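Side-chain contacts in transcriptional regulator AcuR (Rhodobacter sphaeroides 2.4.1, PDB 3BRU), which represses transcription of its own operon as a TetR-family DNA-binding regulator, probably by binding two operator sequences in the promoter: residues R109-M114 with E183-G188; I36-E41 with K58-P63; E83-Y88 with E153-R158. All blocks are in the same frame, centred on the assembly; numbering follows the deposited sequence.

Interaction 1. Residues R109-M114 with E183-G188; sequences RLFTRM and EAFWIG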
loop_
_atom_site.group_PDB
_atom_site.type_symbol
_atom_site.label_atom_id
_atom_site.label_comp_id
_atom_site.label_asym_id
_atom_site.label_seq_id
_atom_site.Cartn_x
_atom_site.Cartn_y
_atom_site.Cartn_z
ATOM N N ARG A 109 -8.479 -13.654 -13.205
ATOM C CA ARG A 109 -9.555 -13.791 -12.213
ATOM C C ARG A 109 -9.316 -14.976 -11.285
ATOM O O ARG A 109 -9.602 -14.876 -10.103
ATOM C CB ARG A 109 -10.914 -13.920 -12.895
ATOM C CG ARG A 109 -11.340 -12.616 -13.585
ATOM C CD ARG A 109 -12.769 -12.687 -14.185
ATOM N NE ARG A 109 -12.764 -12.791 -15.658
ATOM C CZ ARG A 109 -13.029 -13.898 -16.369
ATOM N NH1 ARG A 109 -12.995 -13.855 -17.704
ATOM N NH2 ARG A 109 -13.326 -15.061 -15.767
ATOM N N LEU A 110 -8.762 -16.077 -11.814
ATOM C CA LEU A 110 -8.361 -17.212 -10.974
ATOM C C LEU A 110 -7.296 -16.832 -9.931
ATOM O O LEU A 110 -7.442 -17.158 -8.771
ATOM C CB LEU A 110 -7.918 -18.419 -11.813
ATOM C CG LEU A 110 -7.442 -19.638 -11.005
ATOM C CD1 LEU A 110 -8.578 -20.319 -10.167
ATOM C CD2 LEU A 110 -6.825 -20.635 -11.921
ATOM N N PHE A 111 -6.250 -16.124 -10.350
ATOM C CA PHE A 111 -5.215 -15.650 -9.441
ATOM C C PHE A 111 -5.763 -14.833 -8.273
ATOM O O PHE A 111 -5.406 -15.079 -7.112
ATOM C CB PHE A 111 -4.122 -14.855 -10.166
ATOM C CG PHE A 111 -3.357 -13.945 -9.237
ATOM C CD1 PHE A 111 -2.408 -14.461 -8.370
ATOM C CD2 PHE A 111 -3.638 -12.579 -9.187
ATOM C CE1 PHE A 111 -1.744 -13.638 -7.483
ATOM C CE2 PHE A 111 -2.982 -11.748 -8.313
ATOM C CZ PHE A 111 -2.035 -12.266 -7.458
ATOM N N THR A 112 -6.616 -13.867 -8.568
ATOM C CA THR A 112 -7.212 -13.008 -7.522
ATOM C C THR A 112 -8.177 -13.744 -6.589
ATOM O O THR A 112 -8.300 -13.411 -5.413
ATOM C CB THR A 112 -7.898 -11.731 -8.089
ATOM O OG1 THR A 112 -8.995 -12.104 -8.919
ATOM C CG2 THR A 112 -6.919 -10.901 -8.871
ATOM N N ARG A 113 -8.829 -14.755 -7.131
ATOM C CA ARG A 113 -9.688 -15.646 -6.384
ATOM C C ARG A 113 -8.890 -16.503 -5.381
ATOM O O ARG A 113 -9.235 -16.572 -4.201
ATOM C CB ARG A 113 -10.473 -16.479 -7.388
ATOM C CG ARG A 113 -11.556 -17.358 -6.811
ATOM C CD ARG A 113 -12.660 -17.576 -7.855
ATOM N NE ARG A 113 -13.856 -18.269 -7.355
ATOM C CZ ARG A 113 -14.247 -18.387 -6.073
ATOM N NH1 ARG A 113 -15.357 -19.083 -5.792
ATOM N NH2 ARG A 113 -13.549 -17.842 -5.068
HETATM N N MSE A 114 -7.824 -17.127 -5.875
HETATM C CA MSE A 114 -6.822 -17.868 -5.104
HETATM C C MSE A 114 -6.103 -17.079 -4.025
HETATM O O MSE A 114 -5.940 -17.568 -2.904
HETATM C CB MSE A 114 -5.760 -18.442 -6.038
HETATM C CG MSE A 114 -6.289 -19.535 -6.935
HETATM SE SE MSE A 114 -4.929 -20.529 -7.929
HETATM C CE MSE A 114 -3.792 -19.063 -8.511
ATOM N N GLU A 183 1.140 -2.654 -14.950
ATOM C CA GLU A 183 1.637 -1.847 -13.889
ATOM C C GLU A 183 0.467 -1.312 -13.080
ATOM O O GLU A 183 0.510 -1.342 -11.849
ATOM C CB GLU A 183 2.523 -0.703 -14.397
ATOM C CG GLU A 183 3.149 0.056 -13.221
ATOM C CD GLU A 183 4.019 1.226 -13.628
ATOM O OE1 GLU A 183 3.996 1.601 -14.826
ATOM O OE2 GLU A 183 4.711 1.787 -12.745
ATOM N N ALA A 184 -0.567 -0.810 -13.748
ATOM C CA ALA A 184 -1.739 -0.351 -13.011
ATOM C C ALA A 184 -2.390 -1.483 -12.203
ATOM O O ALA A 184 -2.745 -1.241 -11.060
ATOM C CB ALA A 184 -2.743 0.324 -13.908
ATOM N N PHE A 185 -2.507 -2.710 -12.760
ATOM C CA PHE A 185 -2.967 -3.872 -11.969
ATOM C C PHE A 185 -2.183 -4.075 -10.651
ATOM O O PHE A 185 -2.796 -4.202 -9.593
ATOM C CB PHE A 185 -2.974 -5.208 -12.753
ATOM C CG PHE A 185 -3.489 -6.380 -11.930
ATOM C CD1 PHE A 185 -4.851 -6.642 -11.851
ATOM C CD2 PHE A 185 -2.628 -7.156 -11.162
ATOM C CE1 PHE A 185 -5.343 -7.698 -11.055
ATOM C CE2 PHE A 185 -3.112 -8.199 -10.352
ATOM C CZ PHE A 185 -4.478 -8.473 -10.308
ATOM N N TRP A 186 -0.852 -4.118 -10.717
ATOM C CA TRP A 186 -0.043 -4.374 -9.515
ATOM C C TRP A 186 -0.023 -3.220 -8.501
ATOM O O TRP A 186 -0.002 -3.468 -7.267
ATOM C CB TRP A 186 1.368 -4.912 -9.869
ATOM C CG TRP A 186 1.237 -6.362 -10.298
ATOM C CD1 TRP A 186 1.183 -6.832 -11.573
ATOM C CD2 TRP A 186 1.023 -7.494 -9.436
ATOM N NE1 TRP A 186 0.959 -8.205 -11.567
ATOM C CE2 TRP A 186 0.857 -8.629 -10.268
ATOM C CE3 TRP A 186 0.959 -7.658 -8.034
ATOM C CZ2 TRP A 186 0.666 -9.922 -9.750
ATOM C CZ3 TRP A 186 0.742 -8.939 -7.519
ATOM C CH2 TRP A 186 0.604 -10.050 -8.379
ATOM N N ILE A 187 -0.061 -1.977 -9.001
ATOM C CA ILE A 187 -0.274 -0.795 -8.137
ATOM C C ILE A 187 -1.608 -0.964 -7.361
ATOM O O ILE A 187 -1.652 -0.849 -6.143
ATOM C CB ILE A 187 -0.339 0.554 -8.942
ATOM C CG1 ILE A 187 1.022 0.975 -9.526
ATOM C CG2 ILE A 187 -1.011 1.666 -8.098
ATOM C CD1 ILE A 187 0.937 2.147 -10.525
ATOM N N GLY A 188 -2.684 -1.250 -8.077
ATOM C CA GLY A 188 -4.002 -1.317 -7.459
ATOM C C GLY A 188 -4.214 -2.512 -6.561
ATOM O O GLY A 188 -4.822 -2.390 -5.479
#

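Interaction 2. Residues I36-E41 with K58-P63; sequences IRAGLE and KAARVP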
loop_
_atom_site.group_PDB
_atom_site.type_symbol
_atom_site.label_atom_id
_atom_site.label_comp_id
_atom_site.label_asym_id
_atom_site.label_seq_id
_atom_site.Cartn_x
_atom_site.Cartn_y
_atom_site.Cartn_z
ATOM N N ILE A 36 12.766 -19.305 8.111
ATOM C CA ILE A 36 12.069 -18.714 6.979
ATOM C C ILE A 36 10.550 -18.638 7.222
ATOM O O ILE A 36 9.934 -17.568 7.013
ATOM C CB ILE A 36 12.387 -19.485 5.715
ATOM C CG1 ILE A 36 13.887 -19.359 5.384
ATOM C CG2 ILE A 36 11.445 -19.068 4.551
ATOM C CD1 ILE A 36 14.346 -17.994 4.830
ATOM N N ARG A 37 9.967 -19.758 7.671
ATOM C CA ARG A 37 8.557 -19.836 8.042
ATOM C C ARG A 37 8.140 -18.726 9.017
ATOM O O ARG A 37 7.183 -17.967 8.748
ATOM C CB ARG A 37 8.237 -21.176 8.687
ATOM C CG ARG A 37 6.803 -21.224 9.249
ATOM C CD ARG A 37 5.811 -21.850 8.269
ATOM N NE ARG A 37 5.975 -21.413 6.875
ATOM C CZ ARG A 37 5.106 -20.648 6.206
ATOM N NH1 ARG A 37 3.993 -20.226 6.805
ATOM N NH2 ARG A 37 5.335 -20.321 4.930
ATOM N N ALA A 38 8.835 -18.651 10.153
ATOM C CA ALA A 38 8.556 -17.666 11.147
ATOM C C ALA A 38 8.759 -16.268 10.573
ATOM O O ALA A 38 8.046 -15.358 10.929
ATOM C CB ALA A 38 9.457 -17.889 12.366
ATOM N N GLY A 39 9.752 -16.087 9.700
ATOM C CA GLY A 39 10.002 -14.806 9.086
ATOM C C GLY A 39 8.842 -14.373 8.231
ATOM O O GLY A 39 8.356 -13.235 8.393
ATOM N N LEU A 40 8.405 -15.260 7.316
ATOM C CA LEU A 40 7.277 -15.023 6.402
ATOM C C LEU A 40 6.002 -14.747 7.146
ATOM O O LEU A 40 5.280 -13.807 6.790
ATOM C CB LEU A 40 7.056 -16.170 5.406
ATOM C CG LEU A 40 8.174 -16.415 4.377
ATOM C CD1 LEU A 40 7.983 -17.708 3.616
ATOM C CD2 LEU A 40 8.402 -15.216 3.405
ATOM N N GLU A 41 5.731 -15.510 8.190
ATOM C CA GLU A 41 4.511 -15.305 8.957
ATOM C C GLU A 41 4.475 -13.957 9.652
ATOM O O GLU A 41 3.473 -13.256 9.577
ATOM C CB GLU A 41 4.281 -16.439 9.958
ATOM C CG GLU A 41 3.938 -17.766 9.271
ATOM C CD GLU A 41 3.822 -18.945 10.250
ATOM O OE1 GLU A 41 4.069 -18.698 11.456
ATOM O OE2 GLU A 41 3.512 -20.110 9.824
ATOM N N LYS A 58 12.005 -17.211 18.950
ATOM C CA LYS A 58 10.991 -17.747 19.833
ATOM C C LYS A 58 9.859 -18.438 19.050
ATOM O O LYS A 58 9.388 -19.485 19.437
ATOM C CB LYS A 58 10.454 -16.641 20.751
ATOM C CG LYS A 58 9.434 -17.108 21.796
ATOM C CD LYS A 58 8.917 -15.933 22.652
ATOM C CE LYS A 58 7.732 -16.363 23.519
ATOM N NZ LYS A 58 7.688 -15.621 24.831
ATOM N N ALA A 59 9.428 -17.860 17.944
ATOM C CA ALA A 59 8.450 -18.517 17.094
ATOM C C ALA A 59 9.020 -19.759 16.361
ATOM O O ALA A 59 8.356 -20.786 16.280
ATOM C CB ALA A 59 7.847 -17.492 16.106
ATOM N N ALA A 60 10.249 -19.665 15.853
ATOM C CA ALA A 60 10.905 -20.760 15.154
ATOM C C ALA A 60 11.403 -21.872 16.102
ATOM O O ALA A 60 11.619 -23.004 15.641
ATOM C CB ALA A 60 12.036 -20.241 14.311
ATOM N N ARG A 61 11.552 -21.551 17.407
ATOM C CA ARG A 61 12.108 -22.467 18.400
ATOM C C ARG A 61 13.480 -22.986 17.956
ATOM O O ARG A 61 13.760 -24.182 18.051
ATOM C CB ARG A 61 11.147 -23.633 18.691
ATOM C CG ARG A 61 9.753 -23.209 19.155
ATOM C CD ARG A 61 8.767 -24.388 19.201
ATOM N NE ARG A 61 7.386 -23.919 19.053
ATOM C CZ ARG A 61 6.740 -23.829 17.888
ATOM N NH1 ARG A 61 5.492 -23.372 17.860
ATOM N NH2 ARG A 61 7.335 -24.196 16.748
ATOM N N VAL A 62 14.329 -22.080 17.445
ATOM C CA VAL A 62 15.718 -22.416 17.071
ATOM C C VAL A 62 16.669 -21.527 17.891
ATOM O O VAL A 62 16.312 -20.379 18.204
ATOM C CB VAL A 62 16.038 -22.323 15.542
ATOM C CG1 VAL A 62 14.790 -22.524 14.662
ATOM C CG2 VAL A 62 16.701 -21.039 15.215
ATOM N N PRO A 63 17.829 -22.085 18.334
ATOM C CA PRO A 63 18.858 -21.274 19.027
ATOM C C PRO A 63 19.524 -20.155 18.181
ATOM O O PRO A 63 19.648 -20.266 16.954
ATOM C CB PRO A 63 19.889 -22.321 19.463
ATOM C CG PRO A 63 19.649 -23.504 18.577
ATOM C CD PRO A 63 18.191 -23.521 18.302
#

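Interaction 3. Residues E83-Y88 with E153-R158; sequences EAYDTY and ETWQRR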
loop_
_atom_site.group_PDB
_atom_site.type_symbol
_atom_site.label_atom_id
_atom_site.label_comp_id
_atom_site.label_asym_id
_atom_site.label_seq_id
_atom_site.Cartn_x
_atom_site.Cartn_y
_atom_site.Cartn_z
ATOM N N GLU A 83 13.721 -13.266 -1.251
ATOM C CA GLU A 83 14.038 -14.366 -2.193
ATOM C C GLU A 83 13.145 -15.586 -1.997
ATOM O O GLU A 83 12.760 -16.228 -2.971
ATOM C CB GLU A 83 15.507 -14.765 -2.126
ATOM C CG GLU A 83 16.415 -13.685 -2.661
ATOM C CD GLU A 83 17.901 -13.812 -2.233
ATOM O OE1 GLU A 83 18.228 -14.516 -1.227
ATOM O OE2 GLU A 83 18.759 -13.192 -2.921
ATOM N N ALA A 84 12.776 -15.890 -0.757
ATOM C CA ALA A 84 11.913 -17.066 -0.507
ATOM C C ALA A 84 10.491 -16.818 -0.993
ATOM O O ALA A 84 9.867 -17.701 -1.607
ATOM C CB ALA A 84 11.918 -17.464 0.987
ATOM N N TYR A 85 9.996 -15.612 -0.707
ATOM C CA TYR A 85 8.671 -15.156 -1.093
ATOM C C TYR A 85 8.563 -15.047 -2.620
ATOM O O TYR A 85 7.592 -15.491 -3.210
ATOM C CB TYR A 85 8.354 -13.828 -0.416
ATOM C CG TYR A 85 6.911 -13.413 -0.564
ATOM C CD1 TYR A 85 5.932 -13.886 0.322
ATOM C CD2 TYR A 85 6.517 -12.576 -1.600
ATOM C CE1 TYR A 85 4.594 -13.499 0.200
ATOM C CE2 TYR A 85 5.185 -12.197 -1.752
ATOM C CZ TYR A 85 4.233 -12.661 -0.856
ATOM O OH TYR A 85 2.924 -12.301 -1.033
ATOM N N ASP A 86 9.572 -14.486 -3.269
ATOM C CA ASP A 86 9.590 -14.527 -4.732
ATOM C C ASP A 86 9.406 -15.949 -5.315
ATOM O O ASP A 86 8.729 -16.120 -6.316
ATOM C CB ASP A 86 10.888 -13.941 -5.277
ATOM C CG ASP A 86 10.792 -13.586 -6.774
ATOM O OD1 ASP A 86 9.680 -13.581 -7.374
ATOM O OD2 ASP A 86 11.841 -13.270 -7.358
ATOM N N THR A 87 10.033 -16.947 -4.710
ATOM C CA THR A 87 10.000 -18.316 -5.232
ATOM C C THR A 87 8.631 -18.938 -5.027
ATOM O O THR A 87 8.078 -19.573 -5.944
ATOM C CB THR A 87 11.078 -19.179 -4.585
ATOM O OG1 THR A 87 12.341 -18.709 -5.046
ATOM C CG2 THR A 87 10.945 -20.664 -4.977
ATOM N N TYR A 88 8.060 -18.719 -3.851
ATOM C CA TYR A 88 6.837 -19.408 -3.540
ATOM C C TYR A 88 5.673 -18.764 -4.240
ATOM O O TYR A 88 4.774 -19.464 -4.747
ATOM C CB TYR A 88 6.698 -19.617 -2.031
ATOM C CG TYR A 88 7.919 -20.429 -1.518
ATOM C CD1 TYR A 88 8.393 -21.554 -2.251
ATOM C CD2 TYR A 88 8.627 -20.049 -0.357
ATOM C CE1 TYR A 88 9.509 -22.288 -1.843
ATOM C CE2 TYR A 88 9.757 -20.775 0.071
ATOM C CZ TYR A 88 10.193 -21.898 -0.681
ATOM O OH TYR A 88 11.292 -22.646 -0.268
ATOM N N GLU A 153 8.525 -5.951 -10.564
ATOM C CA GLU A 153 8.735 -5.913 -11.989
ATOM C C GLU A 153 8.622 -7.292 -12.610
ATOM O O GLU A 153 8.125 -7.401 -13.723
ATOM C CB GLU A 153 10.043 -5.224 -12.323
ATOM C CG GLU A 153 9.854 -3.706 -12.335
ATOM C CD GLU A 153 11.172 -2.948 -12.254
ATOM O OE1 GLU A 153 12.238 -3.622 -12.222
ATOM O OE2 GLU A 153 11.147 -1.686 -12.204
ATOM N N THR A 154 9.032 -8.338 -11.905
ATOM C CA THR A 154 8.802 -9.693 -12.397
ATOM C C THR A 154 7.321 -9.996 -12.542
ATOM O O THR A 154 6.880 -10.502 -13.585
ATOM C CB THR A 154 9.471 -10.774 -11.489
ATOM O OG1 THR A 154 10.883 -10.557 -11.513
ATOM C CG2 THR A 154 9.176 -12.235 -11.985
ATOM N N TRP A 155 6.557 -9.689 -11.494
ATOM C CA TRP A 155 5.130 -9.891 -11.511
ATOM C C TRP A 155 4.465 -9.134 -12.664
ATOM O O TRP A 155 3.576 -9.691 -13.358
ATOM C CB TRP A 155 4.548 -9.484 -10.185
ATOM C CG TRP A 155 5.019 -10.317 -9.018
ATOM C CD1 TRP A 155 5.680 -11.534 -9.057
ATOM C CD2 TRP A 155 4.834 -10.013 -7.632
ATOM N NE1 TRP A 155 5.930 -11.980 -7.774
ATOM C CE2 TRP A 155 5.417 -11.075 -6.883
ATOM C CE3 TRP A 155 4.228 -8.938 -6.940
ATOM C CZ2 TRP A 155 5.426 -11.084 -5.480
ATOM C CZ3 TRP A 155 4.226 -8.953 -5.539
ATOM C CH2 TRP A 155 4.820 -10.018 -4.826
ATOM N N GLN A 156 4.890 -7.881 -12.862
ATOM C CA GLN A 156 4.406 -7.022 -13.933
ATOM C C GLN A 156 4.729 -7.559 -15.325
ATOM O O GLN A 156 3.885 -7.524 -16.198
ATOM C CB GLN A 156 4.982 -5.599 -13.765
ATOM C CG GLN A 156 4.286 -4.780 -12.694
ATOM C CD GLN A 156 4.954 -3.432 -12.396
ATOM O OE1 GLN A 156 4.621 -2.799 -11.395
ATOM N NE2 GLN A 156 5.904 -3.003 -13.240
ATOM N N ARG A 157 5.938 -8.063 -15.525
ATOM C CA ARG A 157 6.323 -8.691 -16.803
ATOM C C ARG A 157 5.475 -9.933 -17.127
ATOM O O ARG A 157 5.141 -10.191 -18.294
ATOM C CB ARG A 157 7.781 -9.135 -16.757
ATOM C CG ARG A 157 8.713 -8.286 -17.513
ATOM C CD ARG A 157 10.162 -8.857 -17.474
ATOM N NE ARG A 157 10.838 -8.523 -16.217
ATOM C CZ ARG A 157 11.210 -9.415 -15.301
ATOM N NH1 ARG A 157 11.017 -10.741 -15.487
ATOM N NH2 ARG A 157 11.782 -8.975 -14.188
ATOM N N ARG A 158 5.153 -10.730 -16.110
ATOM C CA ARG A 158 4.344 -11.929 -16.352
ATOM C C ARG A 158 2.915 -11.531 -16.739
ATOM O O ARG A 158 2.306 -12.141 -17.609
ATOM C CB ARG A 158 4.339 -12.847 -15.131
ATOM C CG ARG A 158 5.701 -13.422 -14.812
ATOM C CD ARG A 158 5.588 -14.452 -13.686
ATOM N NE ARG A 158 4.900 -15.664 -14.134
ATOM C CZ ARG A 158 4.848 -16.815 -13.455
ATOM N NH1 ARG A 158 5.439 -16.938 -12.259
ATOM N NH2 ARG A 158 4.212 -17.852 -13.988
#

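Interaction 1. Residues R109-M114 with E183-G188
The carbonyl oxygen of Arg109 is gripped twice, by the helical N-H of Arg113 and by the hydroxyl of Thr112; the hydroxyl bond helps fix the rotation of Thr112, whose methyl meets Phe185 across the contact. Thr112 OG1 donates to Arg109 O at 3.1 Å, from the same face of the carbonyl plane as Arg113 N and tilted 34° out of that plane. With OG1 placed between the backbone N and the carbonyl carbon, Thr112 CG2 falls beside the backbone N and reaches the edge of the Phe185 ring, in its plane, 3.7 Å from Phe185 CZ. A serine in place of Thr112 would probably keep the hydroxyl bond but leave the rim of Phe185 without its methyl neighbour, opening a small gap between the helices.

The two helix segments run nearly parallel, at 12°, yet the axes of these segments come no closer than 13.9 Å, so long aromatic side chains have to span the distance. Phe111 projects from one helix, and its far end meets two rings of the other. Phe111 CZ lies 3.6 Å from Trp186 CH2, the ring planes inclined at 49° in an oblique pairing, and Phe111 CE2 is 4.1 Å from Phe185 CE2. Phe185 in turn lays CD2 over a face of the Trp186 indole, off toward the rim. Trp189 meets all three rings, Leu92, Leu93 and Ala96 of helix 74-97 pack on Phe111, and the indole NE1 of Trp186 is hydrogen-bonded to Thr159 OG1. The result is a buried aromatic cluster within the all-helical C-terminal domain of a TetR-family regulator, joining helix 104-120 to helix 178-199.

Interaction 2. Residues I36-E41 with K58-P63
Ala38 presses its methyl group against the end of helix 53-60, where it overlaps the side chains of Ala59 and Ala60 together. Ala38 CB lies 4.1 Å from Ala59 CB and 4.0 Å from Ala60 CB, and the backbone N of Ala60 is equally near. With nothing larger than a methyl on any of the three residues, the backbones can come close: the CA atoms of Ala38 and Ala60 are 5.6 Å apart. No hydrogen bond crosses between the segments, and the contact is small and apolar.

Beside the contact, on helix 31-45, Arg37 and Glu41 form a salt bridge one turn apart. Arg37 NH1 donates to Glu41 OE2 at 3.1 Å with an N-H...O angle of 155°, close to the guanidinium plane and on the anti side of the carboxylate oxygen. Helix 53-60 ends at the alanines: Arg61 takes a positive phi of 54°, and the chain then runs through Val62 to Pro63, the N-cap of the next helix. This turn lies within the predicted helix-turn-helix motif. His42 touches Ala59, and Ser34 touches Ala60 and Val62, extending the seam in both directions along helix 31-45. That helix is thus held between helix 53-60 at Ala38 and helix 74-97, on which Ile36 and Leu40 pack.

Interaction 3. Residues E83-Y88 with E153-R158
Tyr85 and Trp155 meet at about a right angle as side chains, each offering the edge of its ring. Tyr85 CE2 is 3.8 Å from Trp155 CH2 and 3.9 Å from Trp155 CZ2, so the benzo end of the indole abuts the rim of the phenol near the planes of both rings; neither ring lies over a face of the other. CG of Tyr85 stands anti to the backbone N (chi1 -170°), and the ring projects from the helix so that its end approaches Trp155. In Trp155, CG is anti to the carbonyl carbon (chi1 -64°), and the indole extends toward helix 74-97; the nearest CA atoms of the two segments, those of Asp86 and Thr154, are 9.1 Å apart.

Asp86 comes alongside the pyrrole part of the same indole, running past it in the opposite direction. Its carboxylate plane is turned 70° from the ring, and Asp86 OD1 approaches obliquely to 4.1 Å from Trp155 NE1. That separation suggests at most a modest electrostatic attraction to the indole N-H.

Around the tryptophan, the rings of Phe89 and Trp186 meet it, and Val130 and Cys128 touch both Trp155 and Tyr85. One turn farther along helix 143-167, Arg158 is tied to helix 74-97 by a salt bridge to Asp94 and a hydrogen bond to Ala90 O. Helix 74-97 is the long connecting helix of the TetR fold, leading from the DNA-binding region into the C-terminal domain, and the partly buried Tyr85-Trp155 contact seats it against that domain.

Interaction 2 belongs to the DNA-binding region and interaction 1 to the C-terminal domain, their centres 29 Å apart; interaction 3 joins the two regions. No helix carries segments of two contacts, but helix 74-97 relates all three: it bears one side of interaction 3, packs on Ile36 and Leu40 of interaction 2 and covers Phe111 of interaction 1. Trp186 also meets Trp155, linking interactions 1 and 3. Interactions 1 and 2 are buried, interaction 3 only partly so. Methyl groups let helices 31-45 and 53-60 lie close in interaction 2, large rings bridge separated helices in interaction 1, and interaction 3 adds a carboxylate to its aromatic pair. Glu183, Ala184, Ile187 and Gln156 also meet the second subunit.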